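Local coordinates for protein putative esterase/lipase/thioesterase (PDB 2PBL) that probably hydrolyses ester or thioester bonds as a member of the alpha/beta-hydrolase fold, its natural substrate being unknown, at residues I14-W24 with K240-P248; A144-E154 with E194-A205. All coordinates share one frame; numbering follows the deposited sequence.

Contact 1: I14-W24 with K240-P248; sequences IEGAADYPPRW and KHHFNVIEP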
loop_
_atom_site.group_PDB
_atom_site.type_symbol
_atom_site.label_atom_id
_atom_site.label_comp_id
_atom_site.label_asym_id
_atom_site.label_seq_id
_atom_site.Cartn_x
_atom_site.Cartn_y
_atom_site.Cartn_z
ATOM N N ILE A 14 16.403 0.146 -12.298
ATOM C CA ILE A 14 15.243 0.019 -13.138
ATOM C C ILE A 14 15.437 0.902 -14.349
ATOM O O ILE A 14 15.633 2.117 -14.222
ATOM C CB ILE A 14 13.962 0.429 -12.339
ATOM C CG1 ILE A 14 13.678 -0.597 -11.233
ATOM C CG2 ILE A 14 12.782 0.520 -13.252
ATOM C CD1 ILE A 14 12.638 -0.094 -10.227
ATOM N N GLU A 15 15.383 0.289 -15.529
ATOM C CA GLU A 15 15.543 1.057 -16.756
ATOM C C GLU A 15 14.302 1.942 -16.897
ATOM O O GLU A 15 13.140 1.483 -16.744
ATOM C CB GLU A 15 15.760 0.176 -18.021
ATOM C CG GLU A 15 14.454 -0.275 -18.755
ATOM C CD GLU A 15 14.692 -1.100 -20.022
ATOM O OE1 GLU A 15 15.872 -1.260 -20.435
ATOM O OE2 GLU A 15 13.677 -1.581 -20.602
ATOM N N GLY A 16 14.550 3.218 -17.164
ATOM C CA GLY A 16 13.476 4.197 -17.336
ATOM C C GLY A 16 12.864 4.634 -16.019
ATOM O O GLY A 16 11.773 5.220 -16.013
ATOM N N ALA A 17 13.574 4.395 -14.914
ATOM C CA ALA A 17 13.076 4.735 -13.586
ATOM C C ALA A 17 12.526 6.188 -13.494
ATOM O O ALA A 17 11.464 6.456 -12.903
ATOM C CB ALA A 17 14.176 4.520 -12.557
ATOM N N ALA A 18 13.279 7.102 -14.102
ATOM C CA ALA A 18 12.988 8.533 -14.118
ATOM C C ALA A 18 11.664 8.897 -14.742
ATOM O O ALA A 18 11.082 9.976 -14.457
ATOM C CB ALA A 18 14.086 9.249 -14.905
ATOM N N ASP A 19 11.215 8.047 -15.644
ATOM C CA ASP A 19 9.994 8.313 -16.335
ATOM C C ASP A 19 8.741 7.890 -15.577
ATOM O O ASP A 19 7.673 8.346 -15.899
ATOM C CB ASP A 19 10.017 7.602 -17.673
ATOM C CG ASP A 19 11.154 8.113 -18.596
ATOM O OD1 ASP A 19 11.454 9.340 -18.570
ATOM O OD2 ASP A 19 11.723 7.276 -19.343
ATOM N N TYR A 20 8.864 7.029 -14.575
ATOM C CA TYR A 20 7.638 6.577 -13.889
ATOM C C TYR A 20 6.819 7.693 -13.198
ATOM O O TYR A 20 5.617 7.751 -13.404
ATOM C CB TYR A 20 7.938 5.390 -12.957
ATOM C CG TYR A 20 8.110 4.107 -13.751
ATOM C CD1 TYR A 20 9.357 3.712 -14.236
ATOM C CD2 TYR A 20 7.019 3.286 -14.024
ATOM C CE1 TYR A 20 9.498 2.528 -14.976
ATOM C CE2 TYR A 20 7.154 2.118 -14.761
ATOM C CZ TYR A 20 8.388 1.753 -15.242
ATOM O OH TYR A 20 8.510 0.597 -15.965
ATOM N N PRO A 21 7.442 8.522 -12.353
ATOM C CA PRO A 21 6.677 9.568 -11.658
ATOM C C PRO A 21 5.850 10.456 -12.556
ATOM O O PRO A 21 4.667 10.658 -12.289
ATOM C CB PRO A 21 7.744 10.315 -10.871
ATOM C CG PRO A 21 8.735 9.275 -10.568
ATOM C CD PRO A 21 8.824 8.473 -11.855
ATOM N N PRO A 22 6.459 11.020 -13.606
ATOM C CA PRO A 22 5.626 11.863 -14.454
ATOM C C PRO A 22 4.488 11.126 -15.155
ATOM O O PRO A 22 3.372 11.664 -15.293
ATOM C CB PRO A 22 6.628 12.447 -15.458
ATOM C CG PRO A 22 7.794 11.607 -15.407
ATOM C CD PRO A 22 7.863 11.000 -14.054
ATOM N N ARG A 23 4.746 9.894 -15.582
ATOM C CA ARG A 23 3.732 9.149 -16.296
ATOM C C ARG A 23 2.600 8.706 -15.372
ATOM O O ARG A 23 1.456 8.633 -15.801
ATOM C CB ARG A 23 4.338 7.946 -16.986
ATOM C CG ARG A 23 5.298 8.380 -18.074
ATOM C CD ARG A 23 6.059 7.235 -18.613
ATOM N NE ARG A 23 7.010 7.704 -19.619
ATOM C CZ ARG A 23 7.819 6.910 -20.318
ATOM N NH1 ARG A 23 7.807 5.595 -20.127
ATOM N NH2 ARG A 23 8.645 7.446 -21.201
ATOM N N TRP A 24 2.941 8.370 -14.139
ATOM C CA TRP A 24 1.919 7.996 -13.147
ATOM C C TRP A 24 1.004 9.166 -12.880
ATOM O O TRP A 24 -0.216 9.015 -12.867
ATOM C CB TRP A 24 2.548 7.582 -11.821
ATOM C CG TRP A 24 3.207 6.271 -11.774
ATOM C CD1 TRP A 24 2.848 5.142 -12.431
ATOM C CD2 TRP A 24 4.313 5.920 -10.950
ATOM N NE1 TRP A 24 3.694 4.120 -12.085
ATOM C CE2 TRP A 24 4.589 4.565 -11.172
ATOM C CE3 TRP A 24 5.097 6.619 -10.034
ATOM C CZ2 TRP A 24 5.631 3.893 -10.524
ATOM C CZ3 TRP A 24 6.142 5.952 -9.402
ATOM C CH2 TRP A 24 6.392 4.605 -9.657
ATOM N N LYS A 240 8.821 -8.800 -13.245
ATOM C CA LYS A 240 8.412 -7.470 -12.783
ATOM C C LYS A 240 9.438 -6.823 -11.869
ATOM O O LYS A 240 10.136 -7.531 -11.102
ATOM C CB LYS A 240 7.059 -7.534 -12.093
ATOM C CG LYS A 240 5.900 -7.950 -12.975
ATOM C CD LYS A 240 5.619 -7.021 -14.140
ATOM C CE LYS A 240 4.477 -7.548 -14.993
ATOM N NZ LYS A 240 4.335 -6.717 -16.220
ATOM N N HIS A 241 9.546 -5.482 -11.980
ATOM C CA HIS A 241 10.445 -4.719 -11.114
ATOM C C HIS A 241 9.571 -3.904 -10.159
ATOM O O HIS A 241 8.364 -4.019 -10.185
ATOM C CB HIS A 241 11.479 -3.862 -11.871
ATOM C CG HIS A 241 10.896 -2.956 -12.893
ATOM N ND1 HIS A 241 10.102 -1.879 -12.569
ATOM C CD2 HIS A 241 11.030 -2.938 -14.234
ATOM C CE1 HIS A 241 9.716 -1.276 -13.674
ATOM N NE2 HIS A 241 10.271 -1.894 -14.699
ATOM N N HIS A 242 10.190 -3.117 -9.292
ATOM C CA HIS A 242 9.448 -2.399 -8.233
ATOM C C HIS A 242 8.436 -1.404 -8.731
ATOM O O HIS A 242 7.479 -1.093 -8.023
ATOM C CB HIS A 242 10.468 -1.717 -7.284
ATOM C CG HIS A 242 9.931 -1.392 -5.924
ATOM N ND1 HIS A 242 9.548 -2.366 -5.025
ATOM C CD2 HIS A 242 9.752 -0.207 -5.296
ATOM C CE1 HIS A 242 9.128 -1.792 -3.913
ATOM N NE2 HIS A 242 9.270 -0.484 -4.038
ATOM N N PHE A 243 8.641 -0.873 -9.928
ATOM C CA PHE A 243 7.775 0.154 -10.449
ATOM C C PHE A 243 6.685 -0.321 -11.370
ATOM O O PHE A 243 5.673 0.340 -11.422
ATOM C CB PHE A 243 8.574 1.271 -11.114
ATOM C CG PHE A 243 9.483 2.012 -10.193
ATOM C CD1 PHE A 243 9.376 1.940 -8.819
ATOM C CD2 PHE A 243 10.388 2.911 -10.730
ATOM C CE1 PHE A 243 10.239 2.649 -8.019
ATOM C CE2 PHE A 243 11.238 3.638 -9.921
ATOM C CZ PHE A 243 11.159 3.513 -8.577
ATOM N N ASN A 244 6.850 -1.426 -12.099
ATOM C CA ASN A 244 5.751 -1.909 -12.949
ATOM C C ASN A 244 4.944 -3.080 -12.360
ATOM O O ASN A 244 3.950 -3.535 -12.979
ATOM C CB ASN A 244 6.189 -2.223 -14.394
ATOM C CG ASN A 244 7.128 -3.344 -14.494
ATOM O OD1 ASN A 244 7.580 -3.914 -13.493
ATOM N ND2 ASN A 244 7.460 -3.699 -15.752
ATOM N N VAL A 245 5.363 -3.569 -11.194
ATOM C CA VAL A 245 4.673 -4.653 -10.454
ATOM C C VAL A 245 3.216 -4.282 -10.153
ATOM O O VAL A 245 2.345 -5.135 -10.202
ATOM C CB VAL A 245 5.429 -5.047 -9.139
ATOM C CG1 VAL A 245 5.414 -3.957 -8.095
ATOM C CG2 VAL A 245 4.853 -6.321 -8.552
ATOM N N ILE A 246 2.984 -2.990 -9.912
ATOM C CA ILE A 246 1.653 -2.441 -9.649
ATOM C C ILE A 246 0.819 -2.198 -10.909
ATOM O O ILE A 246 -0.391 -1.983 -10.830
ATOM C CB ILE A 246 1.754 -1.097 -8.871
ATOM C CG1 ILE A 246 2.456 0.009 -9.715
ATOM C CG2 ILE A 246 2.458 -1.303 -7.544
ATOM C CD1 ILE A 246 2.689 1.339 -8.941
ATOM N N GLU A 247 1.449 -2.233 -12.072
ATOM C CA GLU A 247 0.723 -1.919 -13.322
ATOM C C GLU A 247 -0.510 -2.735 -13.579
ATOM O O GLU A 247 -1.509 -2.152 -13.987
ATOM C CB GLU A 247 1.639 -1.906 -14.549
ATOM C CG GLU A 247 2.542 -0.715 -14.506
ATOM C CD GLU A 247 3.518 -0.552 -15.699
ATOM O OE1 GLU A 247 3.638 -1.482 -16.572
ATOM O OE2 GLU A 247 4.163 0.524 -15.718
ATOM N N PRO A 248 -0.475 -4.055 -13.311
ATOM C CA PRO A 248 -1.687 -4.882 -13.509
ATOM C C PRO A 248 -2.949 -4.471 -12.745
ATOM O O PRO A 248 -4.053 -4.961 -13.067
ATOM C CB PRO A 248 -1.236 -6.280 -13.070
ATOM C CG PRO A 248 0.261 -6.249 -13.330
ATOM C CD PRO A 248 0.674 -4.893 -12.909
HETATM O O HOH W 1 11.122 -0.120 -16.974
HETATM O O HOH W 2 6.421 0.319 -17.368
#

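Contact 2: A144-E154 with E194-A205; sequences ARMLDPEVLPE and ESPVEMQNRYDA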
loop_
_atom_site.group_PDB
_atom_site.type_symbol
_atom_site.label_atom_id
_atom_site.label_comp_id
_atom_site.label_asym_id
_atom_site.label_seq_id
_atom_site.Cartn_x
_atom_site.Cartn_y
_atom_site.Cartn_z
ATOM N N ALA A 144 -0.220 -4.162 5.756
ATOM C CA ALA A 144 0.075 -5.288 6.635
ATOM C C ALA A 144 -0.206 -4.951 8.134
ATOM O O ALA A 144 -0.799 -5.744 8.840
ATOM C CB ALA A 144 1.479 -5.722 6.454
ATOM N N ARG A 145 0.117 -3.751 8.539
ATOM C CA ARG A 145 -0.134 -3.257 9.903
ATOM C C ARG A 145 -1.611 -3.143 10.236
ATOM O O ARG A 145 -1.984 -3.044 11.421
ATOM C CB ARG A 145 0.485 -1.868 10.047
ATOM C CG ARG A 145 1.963 -1.793 9.816
ATOM C CD ARG A 145 2.696 -2.490 10.931
ATOM N NE ARG A 145 2.553 -1.686 12.166
ATOM C CZ ARG A 145 1.965 -2.036 13.318
ATOM N NH1 ARG A 145 1.396 -3.215 13.538
ATOM N NH2 ARG A 145 1.936 -1.129 14.284
HETATM N N MSE A 146 -2.466 -3.050 9.199
HETATM C CA MSE A 146 -3.916 -2.942 9.408
HETATM C C MSE A 146 -4.531 -4.213 9.951
HETATM O O MSE A 146 -5.671 -4.186 10.413
HETATM C CB MSE A 146 -4.606 -2.544 8.126
HETATM C CG MSE A 146 -4.241 -1.153 7.582
HETATM SE SE MSE A 146 -4.522 0.216 8.935
HETATM C CE MSE A 146 -2.570 0.384 9.600
ATOM N N LEU A 147 -3.804 -5.332 9.896
ATOM C CA LEU A 147 -4.306 -6.579 10.442
ATOM C C LEU A 147 -4.047 -6.675 11.949
ATOM O O LEU A 147 -4.462 -7.652 12.570
ATOM C CB LEU A 147 -3.715 -7.779 9.720
ATOM C CG LEU A 147 -4.221 -7.967 8.296
ATOM C CD1 LEU A 147 -3.478 -9.100 7.581
ATOM C CD2 LEU A 147 -5.735 -8.254 8.346
ATOM N N ASP A 148 -3.353 -5.688 12.507
ATOM C CA ASP A 148 -3.079 -5.617 13.936
ATOM C C ASP A 148 -4.326 -5.054 14.692
ATOM O O ASP A 148 -4.708 -3.904 14.498
ATOM C CB ASP A 148 -1.893 -4.727 14.157
ATOM C CG ASP A 148 -1.385 -4.773 15.586
ATOM O OD1 ASP A 148 -2.117 -5.218 16.499
ATOM O OD2 ASP A 148 -0.237 -4.335 15.773
ATOM N N PRO A 149 -4.968 -5.886 15.538
ATOM C CA PRO A 149 -6.153 -5.426 16.267
ATOM C C PRO A 149 -5.958 -4.267 17.200
ATOM O O PRO A 149 -6.935 -3.662 17.659
ATOM C CB PRO A 149 -6.591 -6.674 17.050
ATOM C CG PRO A 149 -6.015 -7.824 16.194
ATOM C CD PRO A 149 -4.677 -7.299 15.834
ATOM N N GLU A 150 -4.708 -3.994 17.559
ATOM C CA GLU A 150 -4.382 -2.840 18.390
ATOM C C GLU A 150 -4.323 -1.568 17.564
ATOM O O GLU A 150 -4.353 -0.458 18.090
ATOM C CB GLU A 150 -3.043 -3.117 19.090
ATOM C CG GLU A 150 -2.721 -2.217 20.213
ATOM C CD GLU A 150 -1.466 -2.638 20.954
ATOM O OE1 GLU A 150 -1.537 -3.639 21.699
ATOM O OE2 GLU A 150 -0.439 -1.911 20.894
ATOM N N VAL A 151 -4.209 -1.725 16.250
ATOM C CA VAL A 151 -4.137 -0.597 15.336
ATOM C C VAL A 151 -5.484 -0.192 14.723
ATOM O O VAL A 151 -5.852 0.988 14.763
ATOM C CB VAL A 151 -3.065 -0.857 14.251
ATOM C CG1 VAL A 151 -3.000 0.261 13.242
ATOM C CG2 VAL A 151 -1.677 -1.039 14.923
ATOM N N LEU A 152 -6.210 -1.144 14.139
ATOM C CA LEU A 152 -7.491 -0.865 13.447
ATOM C C LEU A 152 -8.691 -1.347 14.306
ATOM O O LEU A 152 -8.576 -2.374 14.933
ATOM C CB LEU A 152 -7.454 -1.607 12.101
ATOM C CG LEU A 152 -8.575 -1.314 11.112
ATOM C CD1 LEU A 152 -8.364 0.019 10.519
ATOM C CD2 LEU A 152 -8.563 -2.375 10.039
ATOM N N PRO A 153 -9.789 -0.570 14.397
ATOM C CA PRO A 153 -10.933 -0.995 15.199
ATOM C C PRO A 153 -11.489 -2.346 14.756
ATOM O O PRO A 153 -11.465 -2.645 13.566
ATOM C CB PRO A 153 -11.991 0.120 14.979
ATOM C CG PRO A 153 -11.222 1.299 14.559
ATOM C CD PRO A 153 -10.007 0.762 13.819
ATOM N N GLU A 154 -11.936 -3.147 15.722
ATOM C CA GLU A 154 -12.566 -4.464 15.465
ATOM C C GLU A 154 -13.641 -4.391 14.361
ATOM O O GLU A 154 -13.710 -5.243 13.462
ATOM C CB GLU A 154 -13.224 -4.939 16.768
ATOM C CG GLU A 154 -13.964 -6.243 16.684
ATOM C CD GLU A 154 -13.031 -7.418 16.698
ATOM O OE1 GLU A 154 -12.870 -8.079 15.631
ATOM O OE2 GLU A 154 -12.441 -7.648 17.784
ATOM N N GLU A 194 7.233 -1.574 14.676
ATOM C CA GLU A 194 6.529 -1.320 13.402
ATOM C C GLU A 194 6.737 -2.376 12.298
ATOM O O GLU A 194 6.285 -2.166 11.176
ATOM C CB GLU A 194 6.830 0.071 12.860
ATOM C CG GLU A 194 6.073 1.166 13.630
ATOM C CD GLU A 194 4.611 0.984 13.556
ATOM O OE1 GLU A 194 4.140 0.652 12.464
ATOM O OE2 GLU A 194 3.898 1.101 14.604
ATOM N N SER A 195 7.372 -3.495 12.630
ATOM C CA SER A 195 7.645 -4.536 11.671
ATOM C C SER A 195 6.525 -5.579 11.662
ATOM O O SER A 195 6.276 -6.229 12.652
ATOM C CB SER A 195 8.966 -5.248 11.978
ATOM O OG SER A 195 10.057 -4.346 11.925
ATOM N N PRO A 196 5.853 -5.744 10.525
ATOM C CA PRO A 196 4.842 -6.767 10.326
ATOM C C PRO A 196 5.292 -8.191 10.691
ATOM O O PRO A 196 4.490 -8.966 11.187
ATOM C CB PRO A 196 4.552 -6.619 8.823
ATOM C CG PRO A 196 4.762 -5.219 8.596
ATOM C CD PRO A 196 5.914 -4.854 9.352
ATOM N N VAL A 197 6.567 -8.541 10.485
ATOM C CA VAL A 197 7.014 -9.878 10.862
ATOM C C VAL A 197 6.868 -10.124 12.371
ATOM O O VAL A 197 6.749 -11.270 12.780
ATOM C CB VAL A 197 8.477 -10.210 10.452
ATOM C CG1 VAL A 197 8.627 -10.181 9.004
ATOM C CG2 VAL A 197 9.479 -9.288 11.154
ATOM N N GLU A 198 6.820 -9.054 13.165
ATOM C CA GLU A 198 6.664 -9.153 14.634
ATOM C C GLU A 198 5.250 -9.311 15.155
ATOM O O GLU A 198 5.036 -9.538 16.346
ATOM C CB GLU A 198 7.263 -7.907 15.273
ATOM C CG GLU A 198 8.711 -7.803 15.002
ATOM C CD GLU A 198 9.498 -8.964 15.593
ATOM O OE1 GLU A 198 9.350 -9.217 16.806
ATOM O OE2 GLU A 198 10.251 -9.608 14.824
HETATM N N MSE A 199 4.271 -9.164 14.269
HETATM C CA MSE A 199 2.884 -9.179 14.668
HETATM C C MSE A 199 2.434 -10.561 14.871
HETATM O O MSE A 199 2.485 -11.375 13.968
HETATM C CB MSE A 199 2.031 -8.485 13.613
HETATM C CG MSE A 199 2.156 -7.066 13.657
HETATM SE SE MSE A 199 1.406 -6.322 11.912
HETATM C CE MSE A 199 -0.374 -7.139 11.818
ATOM N N GLN A 200 1.986 -10.830 16.086
ATOM C CA GLN A 200 1.513 -12.152 16.425
ATOM C C GLN A 200 0.025 -12.253 16.383
ATOM O O GLN A 200 -0.514 -13.332 16.173
ATOM C CB GLN A 200 2.053 -12.525 17.791
ATOM C CG GLN A 200 3.561 -12.418 17.891
ATOM C CD GLN A 200 4.283 -13.276 16.856
ATOM O OE1 GLN A 200 3.729 -14.257 16.322
ATOM N NE2 GLN A 200 5.527 -12.897 16.548
ATOM N N ASN A 201 -0.667 -11.144 16.551
ATOM C CA ASN A 201 -2.099 -11.166 16.554
ATOM C C ASN A 201 -2.549 -10.523 15.296
ATOM O O ASN A 201 -2.138 -9.399 15.015
ATOM C CB ASN A 201 -2.618 -10.392 17.759
ATOM C CG ASN A 201 -2.065 -10.932 19.052
ATOM O OD1 ASN A 201 -1.414 -10.201 19.815
ATOM N ND2 ASN A 201 -2.249 -12.242 19.272
ATOM N N ARG A 202 -3.345 -11.240 14.499
ATOM C CA ARG A 202 -3.816 -10.669 13.268
ATOM C C ARG A 202 -5.277 -10.960 13.015
ATOM O O ARG A 202 -5.754 -12.014 13.360
ATOM C CB ARG A 202 -2.988 -11.184 12.101
ATOM C CG ARG A 202 -1.512 -10.846 12.250
ATOM C CD ARG A 202 -0.698 -11.340 11.130
ATOM N NE ARG A 202 -0.788 -12.784 10.900
ATOM C CZ ARG A 202 -0.051 -13.710 11.500
ATOM N NH1 ARG A 202 0.847 -13.395 12.427
ATOM N NH2 ARG A 202 -0.222 -14.984 11.167
ATOM N N TYR A 203 -5.994 -9.978 12.512
ATOM C CA TYR A 203 -7.325 -10.224 12.036
ATOM C C TYR A 203 -7.257 -11.331 10.991
ATOM O O TYR A 203 -6.267 -11.478 10.252
ATOM C CB TYR A 203 -7.935 -8.984 11.385
ATOM C CG TYR A 203 -8.329 -7.897 12.385
ATOM C CD1 TYR A 203 -9.348 -8.125 13.302
ATOM C CD2 TYR A 203 -7.723 -6.647 12.372
ATOM C CE1 TYR A 203 -9.710 -7.178 14.185
ATOM C CE2 TYR A 203 -8.093 -5.677 13.256
ATOM C CZ TYR A 203 -9.089 -5.947 14.173
ATOM O OH TYR A 203 -9.494 -4.960 15.037
ATOM N N ASP A 204 -8.336 -12.097 10.935
ATOM C CA ASP A 204 -8.462 -13.178 10.003
ATOM C C ASP A 204 -8.684 -12.570 8.617
ATOM O O ASP A 204 -9.649 -11.789 8.389
ATOM C CB ASP A 204 -9.654 -14.061 10.371
ATOM C CG ASP A 204 -9.466 -14.777 11.712
ATOM O OD1 ASP A 204 -9.757 -14.182 12.762
ATOM O OD2 ASP A 204 -9.057 -15.938 11.679
ATOM N N ALA A 205 -7.816 -12.946 7.693
ATOM C CA ALA A 205 -7.869 -12.427 6.312
ATOM C C ALA A 205 -6.890 -13.237 5.488
ATOM O O ALA A 205 -5.923 -13.752 6.039
ATOM C CB ALA A 205 -7.501 -10.990 6.250
#

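Contact 1: I14-W24 with K240-P248
The F243 ring is held between two side chains of 14-24. I14 CD1 stands over the centre of one face, 3.8 Å from the ring centroid, and W24 turns the edge of its six-membered ring to the opposite face, CH2 lying toward the rim with the planes at 76°. At the edge of the same ring A17 CB approaches CE2. F243 also meets Y20: its CB sits over the middle of the tyrosine face, and its ring edge points at that face in an offset edge-to-face pair, Y20 CD1 and F243 CD2 being 3.7 Å apart. CG of F243, anti to its carbonyl carbon (chi1 -63°), carries the ring in between I14 and W24, while CB itself already lies over Y20.

I14 branches to serve two rings, its CG2 lying over the H241 imidazole, 3.6 Å from the centroid. N244 OD1 lies over the other face of that imidazole and accepts the H241 backbone N-H at 2.9 Å, while H241 ND1 accepts the N-H of F243 in the ring plane, which should fix the ring's rotation. Water bridges the polar side: one joins Y20 OH, H241 NE2 and E15 O, and a second links Y20 OH to E247 OE2.

The contact lays the start of helix 20-35 against the loop between strand 233-237 and helix 255-261. That loop carries H242, which is hydrogen-bonded to S137 and E215, consistent with a Ser-His-Glu triad; W82 meets W24 and I246, and V245 and I246 touch H136 of strand 131-136, placing the loop against the sheet.

Contact 2: A144-E154 with E194-A205
Within the alpha/beta-hydrolase fold, this contact joins the turn that follows helix 138-145 to the loop leading into strand 206-212, with a salt-bridge network at one end and a tyrosine hydroxyl bond to a backbone carbonyl at the other. R145 grips E194 side-on: NE donates to OE1 at 2.8 Å and NH2 to OE2 at 3.0 Å, both oxygens being met from above the carboxylate plane, with the two flat groups 59° apart. Bends at chi2 and chi3 (-69° and -70°) fold the arginine round so that NH1 also reaches the anti lone pair of D148 OD2, while M199 SE lies at the guanidinium edge. D148 OD1 in turn accepts the N-H of E150, an Asx turn. A leucine in place of R145 would probably leave the E194 and D148 carboxylates without their shared cation and untie the turn from the E194 end of the loop.

The selenomethionine M199 brings its CE to 3.3 Å from A144 O and against D148 CB. L147 O accepts the N-H of Y203, with N 2.8 Å away and in the carbonyl plane, and also receives R202 CA in a CA-H...O contact; L147 CD2 packs on Y203 CB and A205 CB. P149 CG lies over the centre of the Y203 ring, 4.1 Å from the centroid, and the hydroxyl at the ring's end donates to L152 O at 2.7 Å, from above the carbonyl plane. E154 OE1 approaches the ring edge at CE1.

Helix 109-126 borders the contact at R145 and L152, T113 giving E194 OE1 a further partner. W230 of helix 217-230 packs on A144, L147 and M199, and strand 160-166 lies against L147, L152 and A205.

Overall arrangement
Contacts 1 and 2 lie on opposite sides of the chain's centre, their centres 29 Å apart and their nearest atoms about 13 Å apart, and they share no helix or strand. Both are partly buried. Contact 1 joins regions near the two ends of the chain, beside the probable catalytic histidine; contact 2 ties the end of helix 138-145 and the turn after it to the loop before strand 206-212, well within the sequence. Their chemistry differs accordingly: contact 1 is an aromatic and CH-pi cluster with a water-bridged polar side, whereas contact 2, which buries 762 Å² against 452 Å², adds direct charge pairing and backbone hydrogen bonding to its apolar packing.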